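Local coordinates for protein beta-N-acetylhexosaminidase (Mycobacterium smegmatis, PDB 4YYF) that probably hydrolyses terminal non-reducing N-acetyl-D-hexosamine residues from N-acetyl-beta-D-hexosaminides, as a member of glycoside hydrolase family 3, at residues A[70-75]-A[102-107]; A[77-82]-A[113-118]; A[198-203]-A[243-248]; A[289-294]-A[320-325]. The protein carries 1 engineered substitution. All coordinates share one frame; numbering follows the deposited sequence.

Contact 1: residues A[70-75]-A[102-107]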
loop_
_atom_site.group_PDB
_atom_site.type_symbol
_atom_site.label_atom_id
_atom_site.label_comp_id
_atom_site.label_asym_id
_atom_site.label_seq_id
_atom_site.Cartn_x
_atom_site.Cartn_y
_atom_site.Cartn_z
ATOM N N GLY A 70 4.081 8.734 6.544
ATOM C CA GLY A 70 2.821 8.060 6.802
ATOM C C GLY A 70 2.852 7.204 8.041
ATOM O O GLY A 70 3.899 6.686 8.431
ATOM N N ILE A 71 1.691 7.069 8.678
ATOM C CA ILE A 71 1.517 6.108 9.757
ATOM C C ILE A 71 0.393 5.156 9.378
ATOM O O ILE A 71 -0.530 5.540 8.657
ATOM C CB ILE A 71 1.205 6.791 11.105
ATOM C CG1 ILE A 71 -0.021 7.695 10.980
ATOM C CG2 ILE A 71 2.443 7.568 11.603
ATOM C CD1 ILE A 71 -0.525 8.242 12.331
HETATM N N MSE A 72 0.475 3.913 9.842
HETATM C CA MSE A 72 -0.554 2.942 9.520
HETATM C C MSE A 72 -1.294 2.493 10.777
HETATM O O MSE A 72 -0.688 2.245 11.821
HETATM C CB MSE A 72 0.024 1.717 8.813
HETATM C CG MSE A 72 -1.074 0.763 8.364
HETATM SE SE MSE A 72 -0.381 -0.859 7.578
HETATM C CE MSE A 72 -2.062 -1.672 7.011
ATOM N N ILE A 73 -2.610 2.390 10.652
ATOM C CA ILE A 73 -3.465 1.885 11.708
ATOM C C ILE A 73 -3.677 0.400 11.429
ATOM O O ILE A 73 -4.067 0.025 10.325
ATOM C CB ILE A 73 -4.839 2.575 11.664
ATOM C CG1 ILE A 73 -4.692 4.103 11.728
ATOM C CG2 ILE A 73 -5.743 2.067 12.768
ATOM C CD1 ILE A 73 -3.986 4.620 12.966
ATOM N N GLY A 74 -3.449 -0.455 12.422
ATOM C CA GLY A 74 -3.660 -1.879 12.230
ATOM C C GLY A 74 -4.340 -2.522 13.409
ATOM O O GLY A 74 -4.794 -1.827 14.322
ATOM N N SER A 75 -4.399 -3.853 13.413
ATOM C CA SER A 75 -4.974 -4.582 14.543
ATOM C C SER A 75 -4.200 -4.315 15.843
ATOM O O SER A 75 -4.734 -4.473 16.932
ATOM C CB SER A 75 -5.007 -6.083 14.253
ATOM O OG SER A 75 -3.715 -6.537 13.915
ATOM N N SER A 102 -3.005 5.554 6.987
ATOM C CA SER A 102 -3.461 4.424 6.184
ATOM C C SER A 102 -3.995 3.300 7.056
ATOM O O SER A 102 -3.726 3.257 8.259
ATOM C CB SER A 102 -2.328 3.917 5.292
ATOM O OG SER A 102 -1.202 3.539 6.074
ATOM N N VAL A 103 -4.742 2.383 6.434
ATOM C CA VAL A 103 -5.386 1.286 7.139
ATOM C C VAL A 103 -5.748 0.185 6.134
ATOM O O VAL A 103 -5.939 0.465 4.945
ATOM C CB VAL A 103 -6.673 1.788 7.869
ATOM C CG1 VAL A 103 -7.739 2.240 6.848
ATOM C CG2 VAL A 103 -7.240 0.702 8.798
ATOM N N ASP A 104 -5.813 -1.059 6.604
ATOM C CA ASP A 104 -6.423 -2.150 5.842
ATOM C C ASP A 104 -7.929 -2.198 6.117
ATOM O O ASP A 104 -8.365 -2.824 7.077
ATOM C CB ASP A 104 -5.841 -3.505 6.253
ATOM C CG ASP A 104 -4.542 -3.845 5.542
ATOM O OD1 ASP A 104 -4.187 -3.169 4.551
ATOM O OD2 ASP A 104 -3.874 -4.815 5.973
ATOM N N GLU A 105 -8.731 -1.562 5.277
ATOM C CA GLU A 105 -10.180 -1.589 5.470
ATOM C C GLU A 105 -10.861 -2.126 4.204
ATOM O O GLU A 105 -11.324 -1.357 3.354
ATOM C CB GLU A 105 -10.683 -0.192 5.867
ATOM C CG GLU A 105 -12.151 -0.116 6.227
ATOM C CD GLU A 105 -12.608 -1.245 7.130
ATOM O OE1 GLU A 105 -13.345 -2.128 6.646
ATOM O OE2 GLU A 105 -12.253 -1.249 8.328
ATOM N N GLU A 106 -10.890 -3.456 4.086
ATOM C CA GLU A 106 -11.408 -4.155 2.900
ATOM C C GLU A 106 -12.831 -4.633 3.117
ATOM O O GLU A 106 -13.600 -4.776 2.164
ATOM C CB GLU A 106 -10.546 -5.395 2.597
ATOM C CG GLU A 106 -9.064 -5.101 2.369
ATOM C CD GLU A 106 -8.209 -6.358 2.343
ATOM O OE1 GLU A 106 -8.745 -7.441 2.003
ATOM O OE2 GLU A 106 -6.998 -6.259 2.669
ATOM N N GLY A 107 -13.164 -4.921 4.375
ATOM C CA GLY A 107 -14.430 -5.550 4.715
ATOM C C GLY A 107 -14.183 -7.013 5.015
ATOM O O GLY A 107 -13.089 -7.524 4.757
HETATM O O HOH W 1 -0.015 6.157 5.582
HETATM O O HOH W 2 -4.696 -2.032 8.935
#
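Ser102 bonds through its backbone to both Ile71 and Ile73, the two neighbours of Met72: Ser102 N donates to Ile71 O (3.0 Å), and Ile73 N donates to Ser102 O (2.8 Å) along an almost straight line (177° at the hydrogen). On the face that Met72 shares with Ser102, Met72 CB lies 3.5 Å from Ser102 OG. In this selenomethionine CG is anti to the backbone N (chi1 -175°) and the chain is extended beyond it; the Met72 and Asp104 side chains cross obliquely, with Met72 CE 3.6 Å from Asp104 OD1. On the other face Ile73 CB meets Val103 CG2 at 4.2 Å. Two waters extend the pairing. One donates to Ile71 O and hydrogen-bonds Ser102 OG; the other donates to Ile73 O (2.6 Å) and accepts from Asp104 N (2.8 Å), bridging the strands where they part. Further out, Ile71 packs on helix 56-66, Glu106 forms a salt bridge with Arg173, and a bound formic acid sits beside the Asp104 side chain. Parallel strands 70-73 and 100-107, joined through helix 86-93, form a beta-alpha-beta unit of the TIM-barrel domain of this glycosidase family.

Contact 2: residues A[77-82]-A[113-118]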
loop_
_atom_site.group_PDB
_atom_site.type_symbol
_atom_site.label_atom_id
_atom_site.label_comp_id
_atom_site.label_asym_id
_atom_site.label_seq_id
_atom_site.Cartn_x
_atom_site.Cartn_y
_atom_site.Cartn_z
ATOM N N THR A 77 -3.198 -1.437 16.779
ATOM C CA THR A 77 -3.382 -0.034 17.149
ATOM C C THR A 77 -4.550 0.188 18.115
ATOM O O THR A 77 -5.659 -0.304 17.904
ATOM C CB THR A 77 -3.608 0.850 15.894
ATOM O OG1 THR A 77 -2.574 0.595 14.934
ATOM C CG2 THR A 77 -3.605 2.327 16.258
ATOM N N ASP A 78 -4.277 0.938 19.177
ATOM C CA ASP A 78 -5.286 1.515 20.059
ATOM C C ASP A 78 -6.096 2.552 19.256
ATOM O O ASP A 78 -5.586 3.627 18.958
ATOM C CB ASP A 78 -4.521 2.199 21.192
ATOM C CG ASP A 78 -5.415 2.823 22.238
ATOM O OD1 ASP A 78 -6.431 3.462 21.881
ATOM O OD2 ASP A 78 -5.068 2.698 23.436
ATOM N N LEU A 79 -7.353 2.251 18.920
ATOM C CA LEU A 79 -8.136 3.127 18.027
ATOM C C LEU A 79 -8.705 4.397 18.671
ATOM O O LEU A 79 -9.283 5.243 17.982
ATOM C CB LEU A 79 -9.280 2.348 17.374
ATOM C CG LEU A 79 -8.876 1.165 16.495
ATOM C CD1 LEU A 79 -10.101 0.528 15.844
ATOM C CD2 LEU A 79 -7.897 1.632 15.446
ATOM N N SER A 80 -8.543 4.552 19.977
ATOM C CA SER A 80 -9.077 5.745 20.631
ATOM C C SER A 80 -8.470 7.020 20.046
ATOM O O SER A 80 -9.099 8.072 20.079
ATOM C CB SER A 80 -8.881 5.687 22.148
ATOM O OG SER A 80 -7.509 5.634 22.451
HETATM N N MSE A 81 -7.261 6.933 19.491
HETATM C CA MSE A 81 -6.635 8.111 18.881
HETATM C C MSE A 81 -7.442 8.673 17.704
HETATM O O MSE A 81 -7.274 9.837 17.328
HETATM C CB MSE A 81 -5.203 7.798 18.427
HETATM C CG MSE A 81 -5.117 6.694 17.358
HETATM SE SE MSE A 81 -3.257 6.336 16.816
HETATM C CE MSE A 81 -2.899 8.045 16.010
ATOM N N LEU A 82 -8.315 7.858 17.115
ATOM C CA LEU A 82 -9.125 8.319 15.980
ATOM C C LEU A 82 -10.353 9.108 16.404
ATOM O O LEU A 82 -10.951 9.820 15.585
ATOM C CB LEU A 82 -9.592 7.141 15.123
ATOM C CG LEU A 82 -8.496 6.220 14.636
ATOM C CD1 LEU A 82 -9.112 5.062 13.869
ATOM C CD2 LEU A 82 -7.523 7.011 13.775
ATOM N N LEU A 113 -11.285 -1.106 10.977
ATOM C CA LEU A 113 -12.126 -0.034 11.525
ATOM C C LEU A 113 -13.580 -0.445 11.816
ATOM O O LEU A 113 -14.415 0.400 12.179
ATOM C CB LEU A 113 -12.091 1.183 10.601
ATOM C CG LEU A 113 -10.700 1.767 10.323
ATOM C CD1 LEU A 113 -10.816 2.958 9.364
ATOM C CD2 LEU A 113 -10.020 2.181 11.629
ATOM N N ALA A 114 -13.881 -1.732 11.688
ATOM C CA ALA A 114 -15.267 -2.220 11.832
ATOM C C ALA A 114 -15.967 -1.812 13.127
ATOM O O ALA A 114 -17.183 -1.611 13.142
ATOM C CB ALA A 114 -15.342 -3.734 11.647
ATOM N N SER A 115 -15.213 -1.707 14.216
ATOM C CA SER A 115 -15.811 -1.368 15.509
ATOM C C SER A 115 -16.366 0.056 15.492
ATOM O O SER A 115 -17.277 0.393 16.260
ATOM C CB SER A 115 -14.786 -1.527 16.636
ATOM O OG SER A 115 -13.677 -0.681 16.407
ATOM N N LEU A 116 -15.824 0.882 14.596
ATOM C CA LEU A 116 -16.225 2.287 14.494
ATOM C C LEU A 116 -17.100 2.582 13.282
ATOM O O LEU A 116 -17.942 3.472 13.318
ATOM C CB LEU A 116 -14.984 3.194 14.452
ATOM C CG LEU A 116 -14.137 3.263 15.725
ATOM C CD1 LEU A 116 -12.793 3.932 15.429
ATOM C CD2 LEU A 116 -14.856 4.022 16.820
ATOM N N ILE A 117 -16.894 1.861 12.185
ATOM C CA ILE A 117 -17.631 2.203 10.972
ATOM C C ILE A 117 -18.653 1.140 10.558
ATOM O O ILE A 117 -19.344 1.301 9.550
ATOM C CB ILE A 117 -16.697 2.563 9.779
ATOM C CG1 ILE A 117 -15.961 1.323 9.249
ATOM C CG2 ILE A 117 -15.719 3.677 10.171
ATOM C CD1 ILE A 117 -15.236 1.582 7.904
ATOM N N GLY A 118 -18.744 0.068 11.342
ATOM C CA GLY A 118 -19.659 -1.023 11.052
ATOM C C GLY A 118 -18.966 -2.111 10.254
ATOM O O GLY A 118 -17.952 -1.868 9.611
#
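Leu82 and Leu113 make the tightest apolar touch, methyl to methyl: Leu82 CD1 is 3.8 Å from Leu113 CD2, with the two side chains crossing at about a right angle. Leu82 CG is set anti to the carbonyl carbon (chi1 -54°), and the methyl beyond it, CD1, also meets Leu116 CD1 at 4.2 Å, so it sits against two leucines. Leu79 adds a looser layer, its CB 4.3 Å from Leu116 CD1 and its CD2 4.4 Å from Leu113 CD2. The one polar atom drawn in is Ser115 OG, 3.8 Å from Leu79 CD1, a van der Waals contact at the more open end. No hydrogen bond joins the two segments; polar bonds shape each separately. Asp78 OD1 accepts from Ser80 N (3.0 Å), an Asx turn leading into residues 79-82, which have helical backbone angles without the regular helix bonds. Leu113 stands at the N-cap position of helix 114-117, its O accepting from both Leu116 N and Ile117 N, while its N hydrogen-bonds Glu105 OE2. The contact joins the loop between strand 70-73 and helix 86-93 to helix 114-117; Leu82 also touches Leu87 of helix 86-93, and Leu113 touches Met146 of helix 132-148.

Contact 3: residues A[198-203]-A[243-248]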
loop_
_atom_site.group_PDB
_atom_site.type_symbol
_atom_site.label_atom_id
_atom_site.label_comp_id
_atom_site.label_asym_id
_atom_site.label_seq_id
_atom_site.Cartn_x
_atom_site.Cartn_y
_atom_site.Cartn_z
ATOM N N VAL A 198 -10.659 9.356 -0.321
ATOM C CA VAL A 198 -9.679 8.423 0.234
ATOM C C VAL A 198 -8.857 7.914 -0.934
ATOM O O VAL A 198 -9.414 7.643 -1.993
ATOM C CB VAL A 198 -10.384 7.211 0.910
ATOM C CG1 VAL A 198 -9.364 6.158 1.358
ATOM C CG2 VAL A 198 -11.218 7.674 2.103
ATOM N N LEU A 199 -7.539 7.788 -0.760
ATOM C CA LEU A 199 -6.709 7.210 -1.818
ATOM C C LEU A 199 -6.844 5.690 -1.800
ATOM O O LEU A 199 -6.442 5.047 -0.832
ATOM C CB LEU A 199 -5.230 7.580 -1.612
ATOM C CG LEU A 199 -4.267 6.953 -2.631
ATOM C CD1 LEU A 199 -4.464 7.562 -4.056
ATOM C CD2 LEU A 199 -2.809 7.129 -2.167
ATOM N N PRO A 200 -7.411 5.103 -2.865
ATOM C CA PRO A 200 -7.452 3.639 -2.903
ATOM C C PRO A 200 -6.125 3.052 -3.397
ATOM O O PRO A 200 -5.386 3.713 -4.140
ATOM C CB PRO A 200 -8.588 3.344 -3.885
ATOM C CG PRO A 200 -8.641 4.540 -4.790
ATOM C CD PRO A 200 -8.057 5.721 -4.045
ATOM N N VAL A 201 -5.807 1.838 -2.950
ATOM C CA VAL A 201 -4.553 1.183 -3.339
ATOM C C VAL A 201 -4.858 -0.224 -3.859
ATOM O O VAL A 201 -5.286 -1.083 -3.099
ATOM C CB VAL A 201 -3.560 1.086 -2.159
ATOM C CG1 VAL A 201 -2.185 0.571 -2.658
ATOM C CG2 VAL A 201 -3.386 2.457 -1.458
ATOM N N LEU A 202 -4.645 -0.444 -5.154
ATOM C CA LEU A 202 -4.862 -1.753 -5.774
ATOM C C LEU A 202 -3.765 -2.734 -5.344
ATOM O O LEU A 202 -2.583 -2.411 -5.430
ATOM C CB LEU A 202 -4.824 -1.606 -7.296
ATOM C CG LEU A 202 -5.670 -0.486 -7.908
ATOM C CD1 LEU A 202 -5.394 -0.377 -9.406
ATOM C CD2 LEU A 202 -7.157 -0.744 -7.669
ATOM N N LYS A 203 -4.135 -3.934 -4.898
ATOM C CA LYS A 203 -3.134 -4.889 -4.387
ATOM C C LYS A 203 -3.559 -6.329 -4.725
ATOM O O LYS A 203 -4.751 -6.559 -4.945
ATOM C CB LYS A 203 -2.944 -4.689 -2.871
ATOM C CG LYS A 203 -4.134 -5.123 -2.019
ATOM C CD LYS A 203 -4.013 -4.569 -0.579
ATOM C CE LYS A 203 -5.053 -5.195 0.354
ATOM N NZ LYS A 203 -4.958 -4.634 1.747
ATOM N N ALA A 243 -7.549 7.759 -11.839
ATOM C CA ALA A 243 -6.802 8.489 -10.816
ATOM C C ALA A 243 -7.716 9.355 -9.944
ATOM O O ALA A 243 -8.779 9.782 -10.394
ATOM C CB ALA A 243 -5.757 9.351 -11.479
ATOM N N PRO A 244 -7.306 9.632 -8.696
ATOM C CA PRO A 244 -6.084 9.139 -8.048
ATOM C C PRO A 244 -6.196 7.680 -7.625
ATOM O O PRO A 244 -7.260 7.190 -7.216
ATOM C CB PRO A 244 -5.928 10.048 -6.824
ATOM C CG PRO A 244 -7.295 10.552 -6.545
ATOM C CD PRO A 244 -8.002 10.642 -7.875
ATOM N N VAL A 245 -5.079 6.977 -7.745
ATOM C CA VAL A 245 -5.025 5.583 -7.362
ATOM C C VAL A 245 -3.555 5.255 -7.120
ATOM O O VAL A 245 -2.669 5.882 -7.702
ATOM C CB VAL A 245 -5.647 4.672 -8.466
ATOM C CG1 VAL A 245 -4.761 4.635 -9.714
ATOM C CG2 VAL A 245 -5.905 3.253 -7.936
ATOM N N ALA A 246 -3.304 4.304 -6.234
ATOM C CA ALA A 246 -1.957 3.823 -5.960
ATOM C C ALA A 246 -1.954 2.323 -6.185
ATOM O O ALA A 246 -3.003 1.717 -6.341
ATOM C CB ALA A 246 -1.521 4.151 -4.530
ATOM N N VAL A 247 -0.766 1.730 -6.218
ATOM C CA VAL A 247 -0.639 0.286 -6.363
ATOM C C VAL A 247 0.254 -0.206 -5.229
ATOM O O VAL A 247 1.206 0.478 -4.856
ATOM C CB VAL A 247 -0.014 -0.081 -7.726
ATOM C CG1 VAL A 247 0.360 -1.595 -7.797
ATOM C CG2 VAL A 247 -0.961 0.295 -8.889
HETATM N N MSE A 248 -0.074 -1.369 -4.662
HETATM C CA MSE A 248 0.818 -2.040 -3.715
HETATM C C MSE A 248 1.390 -3.314 -4.338
HETATM O O MSE A 248 0.646 -4.155 -4.844
HETATM C CB MSE A 248 0.072 -2.414 -2.433
HETATM C CG MSE A 248 0.919 -3.233 -1.433
HETATM SE SE MSE A 248 -0.084 -3.605 0.219
HETATM C CE MSE A 248 0.091 -1.875 1.019
#
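Val201 with Ala246 and Leu202 with Val247 are paired in parallel as adjacent strands, 199-205 and 246-249, of the barrel sheet; the short strand segments are inclined by 38°. Three backbone bonds join them. Ala246 N donates to Pro200 O (3.0 Å), and Ala246 O accepts from Leu202 N (3.0 Å). One step on, Met248 N donates to Leu202 O (2.8 Å). On the face of Val201 and Ala246, the two branches of Val201 divide the neighbouring strand between them. CG1, anti to the backbone N (chi1 -172°), lies 3.5 Å from Met248 N and against Met248 CB, and CG2 rests 4.0 Å from Ala246 CB. Leu199 extends this layer: its CD2 meets Ala246 CB, while its CD1 reaches the ring of Pro244, which follows a cis peptide bond. On the opposite face Leu202 crosses Val245 at about a right angle, with Leu202 CG 3.7 Å from Val245 CG2, and also packs on Tyr236 and Leu239 of helix 234-239. At the C-terminal end Lys203 and Met248 run side by side in the same direction, their CB atoms 3.8 Å apart. Beyond CG the lysine chain is extended; its NZ donates to Phe155 O and forms a salt bridge with Glu106, which ties this strand end to strand 100-107. Adjacent parallel strands with one face packed against surrounding helices, here 179-196 and 234-239, are characteristic of a TIM barrel, in which active sites lie at the C-terminal ends of the strands.

Contact 4: residues A[289-294]-A[320-325]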
loop_
_atom_site.group_PDB
_atom_site.type_symbol
_atom_site.label_atom_id
_atom_site.label_comp_id
_atom_site.label_asym_id
_atom_site.label_seq_id
_atom_site.Cartn_x
_atom_site.Cartn_y
_atom_site.Cartn_z
ATOM N N THR A 289 4.985 -0.838 -1.035
ATOM C CA THR A 289 5.250 -2.253 -0.809
ATOM C C THR A 289 4.257 -2.779 0.211
ATOM O O THR A 289 3.688 -2.019 0.994
ATOM C CB THR A 289 6.641 -2.512 -0.205
ATOM O OG1 THR A 289 6.658 -1.991 1.132
ATOM C CG2 THR A 289 7.734 -1.869 -1.039
ATOM N N ASP A 290 4.091 -4.096 0.233
ATOM C CA ASP A 290 3.394 -4.769 1.326
ATOM C C ASP A 290 4.349 -4.720 2.529
ATOM O O ASP A 290 5.498 -4.282 2.400
ATOM C CB ASP A 290 3.079 -6.214 0.908
ATOM C CG ASP A 290 1.962 -6.865 1.731
ATOM O OD1 ASP A 290 1.573 -6.343 2.794
ATOM O OD2 ASP A 290 1.483 -7.932 1.302
ATOM N N ASP A 291 3.867 -5.153 3.689
ATOM C CA ASP A 291 4.601 -5.077 4.963
ATOM C C ASP A 291 5.968 -5.764 4.894
ATOM O O ASP A 291 6.058 -6.958 4.639
ATOM C CB ASP A 291 3.690 -5.667 6.056
ATOM C CG ASP A 291 4.399 -6.003 7.358
ATOM O OD1 ASP A 291 5.473 -5.456 7.680
ATOM O OD2 ASP A 291 3.831 -6.838 8.093
ATOM N N LEU A 292 7.025 -4.981 5.118
ATOM C CA LEU A 292 8.410 -5.453 4.992
ATOM C C LEU A 292 9.023 -6.039 6.266
ATOM O O LEU A 292 10.114 -6.604 6.215
ATOM C CB LEU A 292 9.320 -4.331 4.480
ATOM C CG LEU A 292 9.048 -3.767 3.091
ATOM C CD1 LEU A 292 9.861 -2.509 2.877
ATOM C CD2 LEU A 292 9.378 -4.797 2.016
ATOM N N SER A 293 8.342 -5.925 7.405
ATOM C CA SER A 293 8.958 -6.356 8.668
ATOM C C SER A 293 8.376 -7.646 9.265
ATOM O O SER A 293 9.118 -8.505 9.746
ATOM C CB SER A 293 8.904 -5.235 9.702
ATOM O OG SER A 293 7.562 -4.959 10.070
ATOM N N SER A 294 7.058 -7.789 9.259
ATOM C CA SER A 294 6.454 -8.933 9.948
ATOM C C SER A 294 6.226 -10.118 9.036
ATOM O O SER A 294 5.936 -11.221 9.511
ATOM C CB SER A 294 5.129 -8.555 10.606
ATOM O OG SER A 294 4.084 -8.512 9.648
ATOM N N LEU A 320 6.678 0.273 3.380
ATOM C CA LEU A 320 5.735 0.126 4.478
ATOM C C LEU A 320 6.168 -1.019 5.392
ATOM O O LEU A 320 6.524 -2.093 4.912
ATOM C CB LEU A 320 4.348 -0.173 3.885
ATOM C CG LEU A 320 3.070 -0.459 4.702
ATOM C CD1 LEU A 320 2.940 -1.899 5.107
ATOM C CD2 LEU A 320 2.955 0.412 5.923
ATOM N N TRP A 321 6.147 -0.784 6.701
ATOM C CA TRP A 321 6.272 -1.868 7.684
ATOM C C TRP A 321 5.520 -1.482 8.953
ATOM O O TRP A 321 5.013 -0.366 9.048
ATOM C CB TRP A 321 7.735 -2.281 7.925
ATOM C CG TRP A 321 8.565 -1.388 8.828
ATOM C CD1 TRP A 321 8.870 -1.609 10.150
ATOM C CD2 TRP A 321 9.240 -0.171 8.458
ATOM N NE1 TRP A 321 9.680 -0.595 10.621
ATOM C CE2 TRP A 321 9.920 0.295 9.606
ATOM C CE3 TRP A 321 9.325 0.570 7.271
ATOM C CZ2 TRP A 321 10.670 1.480 9.600
ATOM C CZ3 TRP A 321 10.073 1.743 7.266
ATOM C CH2 TRP A 321 10.734 2.186 8.424
ATOM N N ILE A 322 5.391 -2.394 9.911
ATOM C CA ILE A 322 4.321 -2.209 10.890
ATOM C C ILE A 322 4.726 -1.751 12.288
ATOM O O ILE A 322 3.909 -1.773 13.205
ATOM C CB ILE A 322 3.342 -3.418 10.935
ATOM C CG1 ILE A 322 4.028 -4.679 11.466
ATOM C CG2 ILE A 322 2.742 -3.664 9.541
ATOM C CD1 ILE A 322 3.066 -5.843 11.676
ATOM N N THR A 323 5.968 -1.301 12.441
ATOM C CA THR A 323 6.448 -0.780 13.720
ATOM C C THR A 323 7.286 0.486 13.516
ATOM O O THR A 323 7.835 0.700 12.435
ATOM C CB THR A 323 7.301 -1.827 14.456
ATOM O OG1 THR A 323 8.253 -2.362 13.529
ATOM C CG2 THR A 323 6.434 -2.969 14.994
ATOM N N THR A 324 7.404 1.303 14.562
ATOM C CA THR A 324 8.161 2.552 14.495
ATOM C C THR A 324 9.594 2.431 15.009
ATOM O O THR A 324 10.411 3.327 14.767
ATOM C CB THR A 324 7.507 3.637 15.353
ATOM O OG1 THR A 324 7.459 3.174 16.707
ATOM C CG2 THR A 324 6.080 3.947 14.857
ATOM N N ALA A 325 9.888 1.366 15.755
ATOM C CA ALA A 325 11.195 1.242 16.425
ATOM C C ALA A 325 12.380 1.344 15.465
ATOM O O ALA A 325 13.435 1.867 15.814
ATOM C CB ALA A 325 11.290 -0.066 17.205
HETATM O O HOH W 3 8.032 -5.138 12.975
#
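Asp291 OD1, 3.7 Å from Trp321 CA across the contact, accepts two backbone N-H groups of its own loop: Ser293 N at 2.9 Å from above the carboxylate plane, and Ser294 N at 3.2 Å on the syn side of OD1 but well out of the plane, from the same face as Ser293 N. The Ser293 bond makes an Asx turn, and together the two bonds hold OD1; Asp291 CG is anti to the backbone N (chi1 165°). Asp291 and Ile322 cross at about a right angle, and Ile322 CG2 lies 3.6 Å from Asp291 CG; Ile322 CD1 also meets Ser294 CB. Two bonds tie the segments: backbone Leu292 N donates to Leu320 O (2.9 Å), and Leu320 N donates almost straight to the hydroxyl Thr289 OG1 (3.2 Å). That hydroxyl in turn donates to Asp290 O, so it links strand 319-321 to the loop after strand 287-289. Ser293 OG receives a long, weak bond from Ile322 N and touches Trp321 CB at 3.4 Å, lying at the indole edge near the ring plane. A water joins Ser293 OG to Thr323 OG1, and Glu326 accepts from both Thr323 OG1 and Trp321 NE1. Leu320 CD1 packs 3.6 Å from Asp291 CA. Buried Thr289 O has no polar partner in the model. Asp290, whose CB points away from segment 320-325, has its side chain beside a bound acetate. OD1 of Asp291 is held by backbone N-H groups, with Ile322 packed over the carboxylate, which probably keeps the loop's shape.

Contacts 1, 3 and 4 all reach the same barrel sheet, whereas contact 2 lies outside it, its centre about 19 Å from that of the chain. Contacts 1 and 2 alternate along the sequence and have centres about 10 Å apart; Ile73 packs on Leu79, and a hydrogen bond also joins them. Contacts 3 and 4 follow in series. Contact 3, about 13 Å from contact 1 between centres, meets it through a salt bridge between strand ends, and Met248 touches Thr289 and Asp290 of contact 4. Met72 on Leu320 closes the round between contacts 1 and 4. Strands far apart in sequence thus meet around one TIM barrel, where bound formic acid and acetate may mark a pocket.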